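Local coordinates for protein Non-reducing end beta-L-arabinofuranosidase (Bacteroides thetaiotaomicron, PDB 5MQO) that is a GH127 glycoside hydrolase that probably cleaves glycosidic linkages of plant pectin, perhaps as an aceric acidase, at residues A[266-271]-A[285-290]; A[276-281]-A[359-364]; A[299-304]-A[386-391]. One frame throughout, in Å; residues are numbered along the deposited sequence.

From the N terminus, helix 258-270 runs into a long irregular loop that ends at helix 297-314, and contact 1 closes the first part of this loop by bringing 285-290 back beside the helix's last turn. Contact 2 starts inside that loop, at 276-281, and reaches forward to strand 361-364, so contacts 1 and 2 cross along the chain. Contact 3 then opens after contact 1 has closed; it pairs helix 297-314 with helix 382-399 and crosses contact 2 in turn. Arg271 of contact 1 hydrogen-bonds Asn281 O of contact 2, and Leu303 of contact 3 packs on Arg271 and Phe287. Together they join the helical core to its peripheral loop and hairpin.

Contact 1. Residues A[266-271]-A[285-290]; sequences NLIDIR and IPFRDQ
Ile268, Asp269 and Arg271 carry the helix side of this contact, meeting Pro286, Phe287 and Arg288 where the chain doubles back. Ile268 comes first. Its CG2, anti to the backbone N, lies 4.2 Å from Phe287 CB, and the two side chains lie alongside each other with a common direction. The same methyl is near Arg288 NH1, and both apolar residues also pack against Val307 of helix 297-314.

Asp269 follows with the salt bridge. Although its CB points away from the loop, OD1 turns back to meet Arg288 NH1 at 2.8 Å, on the anti side of the carboxylate and 32° out of its plane. Arg288 NH2 adds a weak bond of 3.2 Å to Asp269 OD1, so one oxygen takes both nitrogens while the flat groups stay 60° apart. The arginine chain is extended from CG to NE, which carries NE out toward the helix; its NH2 has a second acid partner in Glu316.

Arg271 ends the segment just beyond the helix. Its O receives a CA-H...O contact from Pro286 CA at 3.3 Å, with an angle of 158° at the hydrogen. NH1 hydrogen-bonds Asn281 O in the loop and NH2 bonds Tyr245 OH of helix 243-255, so the side chain ties the helix end to both. Beyond Pro286, Phe287 to Asp289 form a short 3-10 turn, and the Phe287 ring reaches Leu319 and Leu323 of helix 317-333. The whole is an alpha-alpha connection whose long loop folds back on its first helix, consistent with the helical-hairpin build of the GH127 catalytic domain.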
loop_
_atom_site.group_PDB
_atom_site.type_symbol
_atom_site.label_atom_id
_atom_site.label_comp_id
_atom_site.label_asym_id
_atom_site.label_seq_id
_atom_site.Cartn_x
_atom_site.Cartn_y
_atom_site.Cartn_z
ATOM N N ASN A 266 -16.316 -18.682 8.989
ATOM C CA ASN A 266 -15.864 -20.069 8.805
ATOM C C ASN A 266 -14.481 -20.172 8.166
ATOM O O ASN A 266 -13.644 -20.958 8.611
ATOM C CB ASN A 266 -16.883 -20.903 8.006
ATOM C CG ASN A 266 -18.156 -21.164 8.794
ATOM O OD1 ASN A 266 -18.114 -21.420 10.004
ATOM N ND2 ASN A 266 -19.297 -21.078 8.123
ATOM N N LEU A 267 -14.240 -19.352 7.155
ATOM C CA LEU A 267 -12.950 -19.301 6.503
ATOM C C LEU A 267 -11.778 -19.042 7.466
ATOM O O LEU A 267 -10.694 -19.586 7.265
ATOM C CB LEU A 267 -12.990 -18.296 5.348
ATOM C CG LEU A 267 -13.847 -18.815 4.169
ATOM C CD1 LEU A 267 -14.325 -17.690 3.274
ATOM C CD2 LEU A 267 -13.095 -19.839 3.331
ATOM N N ILE A 268 -12.005 -18.252 8.521
ATOM C CA ILE A 268 -10.998 -18.011 9.593
ATOM C C ILE A 268 -10.902 -19.230 10.536
ATOM O O ILE A 268 -9.794 -19.764 10.848
ATOM C CB ILE A 268 -11.346 -16.741 10.410
ATOM C CG1 ILE A 268 -11.258 -15.490 9.534
ATOM C CG2 ILE A 268 -10.384 -16.581 11.566
ATOM C CD1 ILE A 268 -11.815 -14.226 10.164
ATOM N N ASP A 269 -12.073 -19.664 10.992
ATOM C CA ASP A 269 -12.170 -20.813 11.887
ATOM C C ASP A 269 -11.529 -22.098 11.350
ATOM O O ASP A 269 -11.027 -22.882 12.129
ATOM C CB ASP A 269 -13.641 -21.076 12.263
ATOM C CG ASP A 269 -14.198 -20.031 13.221
ATOM O OD1 ASP A 269 -13.465 -19.097 13.634
ATOM O OD2 ASP A 269 -15.375 -20.170 13.565
ATOM N N ILE A 270 -11.583 -22.309 10.040
ATOM C CA ILE A 270 -11.003 -23.478 9.421
ATOM C C ILE A 270 -9.471 -23.464 9.463
ATOM O O ILE A 270 -8.869 -24.499 9.654
ATOM C CB ILE A 270 -11.508 -23.649 7.978
ATOM C CG1 ILE A 270 -12.803 -24.447 7.991
ATOM C CG2 ILE A 270 -10.496 -24.385 7.092
ATOM C CD1 ILE A 270 -13.514 -24.488 6.642
ATOM N N ARG A 271 -8.834 -22.315 9.267
ATOM C CA ARG A 271 -7.387 -22.294 9.196
ATOM C C ARG A 271 -6.824 -23.154 10.275
ATOM O O ARG A 271 -7.112 -22.936 11.442
ATOM C CB ARG A 271 -6.808 -20.918 9.439
ATOM C CG ARG A 271 -7.099 -19.978 8.343
ATOM C CD ARG A 271 -6.138 -18.824 8.298
ATOM N NE ARG A 271 -6.036 -18.508 6.887
ATOM C CZ ARG A 271 -5.047 -18.882 6.097
ATOM N NH1 ARG A 271 -3.983 -19.510 6.578
ATOM N NH2 ARG A 271 -5.098 -18.567 4.812
ATOM N N ILE A 285 -1.038 -23.898 12.309
ATOM C CA ILE A 285 -1.805 -23.796 13.553
ATOM C C ILE A 285 -3.026 -22.911 13.307
ATOM O O ILE A 285 -3.041 -22.136 12.358
ATOM C CB ILE A 285 -0.916 -23.242 14.708
ATOM C CG1 ILE A 285 -0.614 -21.722 14.542
ATOM C CG2 ILE A 285 0.376 -24.059 14.795
ATOM C CD1 ILE A 285 0.478 -21.166 15.438
ATOM N N PRO A 286 -4.062 -23.022 14.150
ATOM C CA PRO A 286 -5.222 -22.134 14.002
ATOM C C PRO A 286 -4.905 -20.648 14.042
ATOM O O PRO A 286 -3.892 -20.255 14.578
ATOM C CB PRO A 286 -6.078 -22.514 15.206
ATOM C CG PRO A 286 -5.787 -23.960 15.359
ATOM C CD PRO A 286 -4.319 -24.052 15.166
ATOM N N PHE A 287 -5.776 -19.820 13.491
ATOM C CA PHE A 287 -5.501 -18.393 13.477
ATOM C C PHE A 287 -5.396 -17.807 14.869
ATOM O O PHE A 287 -4.567 -16.936 15.103
ATOM C CB PHE A 287 -6.485 -17.581 12.645
ATOM C CG PHE A 287 -6.144 -16.132 12.638
ATOM C CD1 PHE A 287 -5.032 -15.682 11.934
ATOM C CD2 PHE A 287 -6.850 -15.222 13.429
ATOM C CE1 PHE A 287 -4.673 -14.324 11.963
ATOM C CE2 PHE A 287 -6.482 -13.882 13.492
ATOM C CZ PHE A 287 -5.406 -13.425 12.759
ATOM N N ARG A 288 -6.189 -18.302 15.807
ATOM C CA ARG A 288 -6.242 -17.674 17.135
ATOM C C ARG A 288 -5.005 -17.943 17.973
ATOM O O ARG A 288 -4.786 -17.256 18.959
ATOM C CB ARG A 288 -7.529 -18.060 17.854
ATOM C CG ARG A 288 -8.748 -17.558 17.098
ATOM C CD ARG A 288 -10.073 -17.840 17.802
ATOM N NE ARG A 288 -11.174 -17.117 17.169
ATOM C CZ ARG A 288 -11.707 -17.417 15.976
ATOM N NH1 ARG A 288 -11.271 -18.450 15.226
ATOM N NH2 ARG A 288 -12.699 -16.666 15.509
ATOM N N ASP A 289 -4.187 -18.911 17.553
ATOM C CA ASP A 289 -2.878 -19.197 18.175
ATOM C C ASP A 289 -1.736 -18.387 17.580
ATOM O O ASP A 289 -0.661 -18.401 18.129
ATOM C CB ASP A 289 -2.529 -20.697 18.075
ATOM C CG ASP A 289 -3.569 -21.592 18.748
ATOM O OD1 ASP A 289 -3.859 -21.381 19.947
ATOM O OD2 ASP A 289 -4.098 -22.507 18.076
ATOM N N GLN A 290 -1.963 -17.694 16.468
ATOM C CA GLN A 290 -0.926 -16.931 15.774
ATOM C C GLN A 290 -0.795 -15.560 16.356
ATOM O O GLN A 290 -1.754 -14.789 16.305
ATOM C CB GLN A 290 -1.266 -16.771 14.296
ATOM C CG GLN A 290 -1.198 -18.069 13.505
ATOM C CD GLN A 290 -1.614 -17.891 12.050
ATOM O OE1 GLN A 290 -1.273 -16.898 11.388
ATOM N NE2 GLN A 290 -2.329 -18.879 11.538
#

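Contact 2. Residues A[276-281]-A[359-364]; sequences SGTDDN and SIQKVH
Gln361 and His364, on strand 361-364 of a two-stranded antiparallel hairpin with 347-349, grip an irregular loop through Gly277, Asp279 and Asp280. The tighter grip has two polar centres. At one, the amide of Gln361 spans the loop backbone: OE1 accepts Asp279 N at 2.8 Å, in the carbonyl plane, while NE2 gives a bond to Gly277 O at 3.2 Å, on a lone pair of that carbonyl. Both polar ends of the amide are thus engaged, which fixes its rotation, and Thr278 CA and CG2 each lie 3.8 Å from Gln361 CD.

At the other centre Asp280 lies across the strand's end. Its CG is anti to the backbone N (chi1 -161°), which brings the carboxylate toward Val363 and His364. OD1 rests 3.3 Å from Val363 CA. His364 N reaches the same oxygen at 3.0 Å from above the carboxylate plane.

The looser, outward side is Lys362, whose exposed side chain points away from the loop, so its main approach is Lys362 O, 3.8 Å from Asp280 CB. By contrast, Asp279 turns its carboxylate inward to Ser349 OG and Arg284, tying loop to hairpin. The imidazole of His364 stands edge-on to Asp280, its plane 57° from the carboxylate, and ND1 makes a weak, bent bond of 2.8 Å to Asp280 OD2.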
loop_
_atom_site.group_PDB
_atom_site.type_symbol
_atom_site.label_atom_id
_atom_site.label_comp_id
_atom_site.label_asym_id
_atom_site.label_seq_id
_atom_site.Cartn_x
_atom_site.Cartn_y
_atom_site.Cartn_z
ATOM N N SER A 276 -1.153 -31.203 8.334
ATOM C CA SER A 276 0.005 -30.551 7.709
ATOM C C SER A 276 -0.351 -29.310 6.836
ATOM O O SER A 276 -0.175 -29.254 5.598
ATOM C CB SER A 276 0.863 -31.592 6.972
ATOM O OG SER A 276 0.047 -32.589 6.378
ATOM N N GLY A 277 -0.879 -28.309 7.523
ATOM C CA GLY A 277 -0.792 -26.955 7.026
ATOM C C GLY A 277 0.650 -26.465 7.174
ATOM O O GLY A 277 1.518 -27.170 7.690
ATOM N N THR A 278 0.913 -25.251 6.712
ATOM C CA THR A 278 2.258 -24.774 6.636
ATOM C C THR A 278 2.331 -23.348 7.127
ATOM O O THR A 278 1.378 -22.595 6.999
ATOM C CB THR A 278 2.796 -24.897 5.191
ATOM O OG1 THR A 278 1.852 -24.390 4.257
ATOM C CG2 THR A 278 3.056 -26.352 4.831
ATOM N N ASP A 279 3.462 -22.986 7.727
ATOM C CA ASP A 279 3.745 -21.588 8.046
ATOM C C ASP A 279 3.600 -20.739 6.769
ATOM O O ASP A 279 3.033 -19.672 6.769
ATOM C CB ASP A 279 5.166 -21.446 8.627
ATOM C CG ASP A 279 5.333 -22.123 9.989
ATOM O OD1 ASP A 279 4.290 -22.493 10.608
ATOM O OD2 ASP A 279 6.527 -22.273 10.423
ATOM N N ASP A 280 4.096 -21.273 5.673
ATOM C CA ASP A 280 4.100 -20.606 4.389
ATOM C C ASP A 280 2.708 -20.214 3.936
ATOM O O ASP A 280 2.546 -19.134 3.391
ATOM C CB ASP A 280 4.781 -21.500 3.352
ATOM C CG ASP A 280 5.237 -20.745 2.151
ATOM O OD1 ASP A 280 5.783 -19.605 2.262
ATOM O OD2 ASP A 280 5.093 -21.322 1.069
ATOM N N ASN A 281 1.704 -21.056 4.204
ATOM C CA ASN A 281 0.288 -20.667 4.013
ATOM C C ASN A 281 -0.438 -20.228 5.311
ATOM O O ASN A 281 -1.682 -20.261 5.369
ATOM C CB ASN A 281 -0.495 -21.766 3.284
ATOM C CG ASN A 281 -1.893 -21.306 2.862
ATOM O OD1 ASN A 281 -2.089 -20.186 2.343
ATOM N ND2 ASN A 281 -2.894 -22.165 3.119
ATOM N N SER A 359 9.438 -30.888 11.480
ATOM C CA SER A 359 8.715 -29.644 11.788
ATOM C C SER A 359 9.207 -28.409 11.019
ATOM O O SER A 359 8.460 -27.433 10.899
ATOM C CB SER A 359 8.778 -29.336 13.288
ATOM O OG SER A 359 8.007 -30.259 14.025
ATOM N N ILE A 360 10.452 -28.436 10.533
ATOM C CA ILE A 360 11.043 -27.313 9.790
ATOM C C ILE A 360 10.606 -27.342 8.323
ATOM O O ILE A 360 10.935 -28.259 7.584
ATOM C CB ILE A 360 12.577 -27.311 9.893
ATOM C CG1 ILE A 360 12.991 -27.232 11.365
ATOM C CG2 ILE A 360 13.172 -26.138 9.108
ATOM C CD1 ILE A 360 14.450 -27.522 11.604
ATOM N N GLN A 361 9.863 -26.321 7.903
ATOM C CA GLN A 361 9.271 -26.301 6.570
ATOM C C GLN A 361 9.964 -25.290 5.681
ATOM O O GLN A 361 10.563 -24.355 6.174
ATOM C CB GLN A 361 7.818 -25.897 6.676
ATOM C CG GLN A 361 6.917 -26.872 7.422
ATOM C CD GLN A 361 5.534 -26.301 7.679
ATOM O OE1 GLN A 361 5.274 -25.099 7.471
ATOM N NE2 GLN A 361 4.652 -27.144 8.149
ATOM N N LYS A 362 9.865 -25.467 4.366
ATOM C CA LYS A 362 10.215 -24.403 3.409
ATOM C C LYS A 362 9.172 -23.265 3.388
ATOM O O LYS A 362 7.981 -23.501 3.556
ATOM C CB LYS A 362 10.452 -24.960 1.996
ATOM C CG LYS A 362 11.811 -25.645 1.856
ATOM C CD LYS A 362 11.838 -26.694 0.758
ATOM C CE LYS A 362 11.536 -26.081 -0.595
ATOM N NZ LYS A 362 11.042 -27.114 -1.534
ATOM N N VAL A 363 9.662 -22.033 3.205
ATOM C CA VAL A 363 8.821 -20.855 2.917
ATOM C C VAL A 363 9.314 -20.231 1.615
ATOM O O VAL A 363 10.377 -20.578 1.116
ATOM C CB VAL A 363 8.831 -19.824 4.078
ATOM C CG1 VAL A 363 8.432 -20.491 5.379
ATOM C CG2 VAL A 363 10.192 -19.151 4.258
ATOM N N HIS A 364 8.548 -19.314 1.053
ATOM C CA HIS A 364 8.994 -18.581 -0.144
ATOM C C HIS A 364 8.274 -17.236 -0.247
ATOM O O HIS A 364 7.130 -17.131 0.143
ATOM C CB HIS A 364 8.818 -19.424 -1.428
ATOM C CG HIS A 364 7.389 -19.561 -1.888
ATOM N ND1 HIS A 364 6.359 -19.919 -1.040
ATOM C CD2 HIS A 364 6.824 -19.397 -3.111
ATOM C CE1 HIS A 364 5.228 -19.969 -1.717
ATOM N NE2 HIS A 364 5.479 -19.649 -2.975
#

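Contact 3. Residues A[299-304]-A[386-391]; sequences RANYLY and IGNMLF
The Phe391 ring carries Tyr304 CB over the centre of one face, 3.6 Å from its centroid and 7° off the normal, a CH-pi contact. The Tyr304 ring in turn directs its edge at the Phe391 face, with planes at 56° and centroids 5.8 Å apart. One face of the Tyr304 ring holds Ala300 O over its centre, a contact within its own helix. The third ring, Tyr302, has Gly387 CA over one face, 4.0 Å above the plane and offset toward the rim. Leu390 CD1 approaches Tyr302 CE1 obliquely at 3.8 Å, and Ile386 CG2 meets the hydroxyl, which is hydrogen-bonded to Asn461 ND2.

Gly387 is where the helices come closest in backbone: without a side chain, it lets Asn301 CB come to 3.6 Å from Gly387 C, with CA atoms of Asn301 and Gly387 4.9 Å apart. Asn301 ND2, past Asn388 CB, hydrogen-bonds Ala384 O, while its OD1 takes Tyr367 OH, so this buried amide is satisfied at both ends. The axes run 7.9 Å apart, inclined by only 15°. Helix 317-333 lies between helices 297-314 and 382-399 in the chain, so their near-parallel packing is consistent with one layer of the (alpha/alpha) barrel of six-hairpin glycosidases.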
loop_
_atom_site.group_PDB
_atom_site.type_symbol
_atom_site.label_atom_id
_atom_site.label_comp_id
_atom_site.label_asym_id
_atom_site.label_seq_id
_atom_site.Cartn_x
_atom_site.Cartn_y
_atom_site.Cartn_z
ATOM N N ARG A 299 0.042 -13.696 1.050
ATOM C CA ARG A 299 -0.954 -14.521 1.715
ATOM C C ARG A 299 -1.150 -14.057 3.160
ATOM O O ARG A 299 -2.278 -13.891 3.608
ATOM C CB ARG A 299 -0.568 -16.000 1.648
ATOM C CG ARG A 299 -0.588 -16.625 0.239
ATOM C CD ARG A 299 -0.543 -18.153 0.240
ATOM N NE ARG A 299 0.542 -18.723 -0.579
ATOM C CZ ARG A 299 0.916 -20.027 -0.602
ATOM N NH1 ARG A 299 0.293 -20.978 0.119
ATOM N NH2 ARG A 299 1.926 -20.403 -1.379
ATOM N N ALA A 300 -0.046 -13.803 3.857
ATOM C CA ALA A 300 -0.059 -13.308 5.232
ATOM C C ALA A 300 -0.850 -12.010 5.381
ATOM O O ALA A 300 -1.781 -11.880 6.175
ATOM C CB ALA A 300 1.364 -13.060 5.681
ATOM N N ASN A 301 -0.426 -11.026 4.622
ATOM C CA ASN A 301 -0.928 -9.705 4.806
ATOM C C ASN A 301 -2.391 -9.633 4.368
ATOM O O ASN A 301 -3.183 -9.032 5.084
ATOM C CB ASN A 301 -0.063 -8.704 4.075
ATOM C CG ASN A 301 1.264 -8.449 4.761
ATOM O OD1 ASN A 301 1.500 -8.852 5.902
ATOM N ND2 ASN A 301 2.143 -7.735 4.061
ATOM N N TYR A 302 -2.755 -10.274 3.249
ATOM C CA TYR A 302 -4.168 -10.332 2.820
ATOM C C TYR A 302 -5.050 -11.057 3.842
ATOM O O TYR A 302 -6.167 -10.625 4.084
ATOM C CB TYR A 302 -4.335 -10.918 1.397
ATOM C CG TYR A 302 -4.076 -9.907 0.293
ATOM C CD1 TYR A 302 -5.081 -9.084 -0.161
ATOM C CD2 TYR A 302 -2.828 -9.738 -0.248
ATOM C CE1 TYR A 302 -4.857 -8.131 -1.153
ATOM C CE2 TYR A 302 -2.592 -8.799 -1.235
ATOM C CZ TYR A 302 -3.610 -7.996 -1.692
ATOM O OH TYR A 302 -3.374 -7.058 -2.677
ATOM N N LEU A 303 -4.526 -12.124 4.460
ATOM C CA LEU A 303 -5.198 -12.778 5.610
ATOM C C LEU A 303 -5.446 -11.779 6.693
ATOM O O LEU A 303 -6.573 -11.641 7.127
ATOM C CB LEU A 303 -4.383 -13.930 6.219
ATOM C CG LEU A 303 -4.784 -14.503 7.602
ATOM C CD1 LEU A 303 -6.160 -15.115 7.592
ATOM C CD2 LEU A 303 -3.811 -15.564 8.068
ATOM N N TYR A 304 -4.394 -11.083 7.122
ATOM C CA TYR A 304 -4.519 -10.168 8.266
ATOM C C TYR A 304 -5.575 -9.068 7.999
ATOM O O TYR A 304 -6.397 -8.752 8.874
ATOM C CB TYR A 304 -3.154 -9.573 8.720
ATOM C CG TYR A 304 -2.061 -10.579 8.907
ATOM C CD1 TYR A 304 -2.340 -11.848 9.379
ATOM C CD2 TYR A 304 -0.733 -10.267 8.593
ATOM C CE1 TYR A 304 -1.350 -12.786 9.535
ATOM C CE2 TYR A 304 0.276 -11.205 8.767
ATOM C CZ TYR A 304 -0.048 -12.466 9.236
ATOM O OH TYR A 304 0.893 -13.440 9.421
ATOM N N ILE A 386 1.219 -3.900 -0.923
ATOM C CA ILE A 386 -0.191 -3.510 -1.038
ATOM C C ILE A 386 -1.004 -4.187 0.053
ATOM O O ILE A 386 -1.979 -3.632 0.538
ATOM C CB ILE A 386 -0.780 -3.895 -2.428
ATOM C CG1 ILE A 386 -0.101 -3.071 -3.529
ATOM C CG2 ILE A 386 -2.311 -3.731 -2.475
ATOM C CD1 ILE A 386 -0.445 -3.484 -4.942
ATOM N N GLY A 387 -0.628 -5.413 0.388
ATOM C CA GLY A 387 -1.282 -6.143 1.455
ATOM C C GLY A 387 -1.107 -5.457 2.793
ATOM O O GLY A 387 -2.077 -5.234 3.503
ATOM N N ASN A 388 0.134 -5.120 3.129
ATOM C CA ASN A 388 0.430 -4.388 4.359
ATOM C C ASN A 388 -0.339 -3.046 4.382
ATOM O O ASN A 388 -0.812 -2.622 5.437
ATOM C CB ASN A 388 1.924 -4.142 4.472
ATOM C CG ASN A 388 2.356 -3.698 5.862
ATOM O OD1 ASN A 388 1.809 -4.115 6.896
ATOM N ND2 ASN A 388 3.393 -2.874 5.896
ATOM N N MET A 389 -0.471 -2.402 3.225
ATOM C CA MET A 389 -1.197 -1.145 3.115
ATOM C C MET A 389 -2.697 -1.307 3.447
ATOM O O MET A 389 -3.239 -0.564 4.249
ATOM C CB MET A 389 -1.045 -0.605 1.701
ATOM C CG MET A 389 -1.767 0.706 1.472
ATOM S SD MET A 389 -1.739 1.245 -0.233
ATOM C CE MET A 389 -3.109 2.371 -0.188
ATOM N N LEU A 390 -3.334 -2.284 2.807
ATOM C CA LEU A 390 -4.731 -2.614 3.022
ATOM C C LEU A 390 -5.000 -3.194 4.431
ATOM O O LEU A 390 -6.042 -2.931 5.002
ATOM C CB LEU A 390 -5.199 -3.594 1.968
ATOM C CG LEU A 390 -5.199 -3.236 0.481
ATOM C CD1 LEU A 390 -5.456 -4.504 -0.347
ATOM C CD2 LEU A 390 -6.229 -2.189 0.125
ATOM N N PHE A 391 -4.073 -3.977 4.987
ATOM C CA PHE A 391 -4.151 -4.367 6.411
ATOM C C PHE A 391 -4.218 -3.097 7.268
ATOM O O PHE A 391 -5.141 -2.922 8.070
ATOM C CB PHE A 391 -2.964 -5.269 6.809
ATOM C CG PHE A 391 -2.905 -5.663 8.286
ATOM C CD1 PHE A 391 -4.055 -5.929 9.041
ATOM C CD2 PHE A 391 -1.671 -5.830 8.910
ATOM C CE1 PHE A 391 -3.979 -6.309 10.386
ATOM C CE2 PHE A 391 -1.592 -6.211 10.263
ATOM C CZ PHE A 391 -2.756 -6.436 11.003
#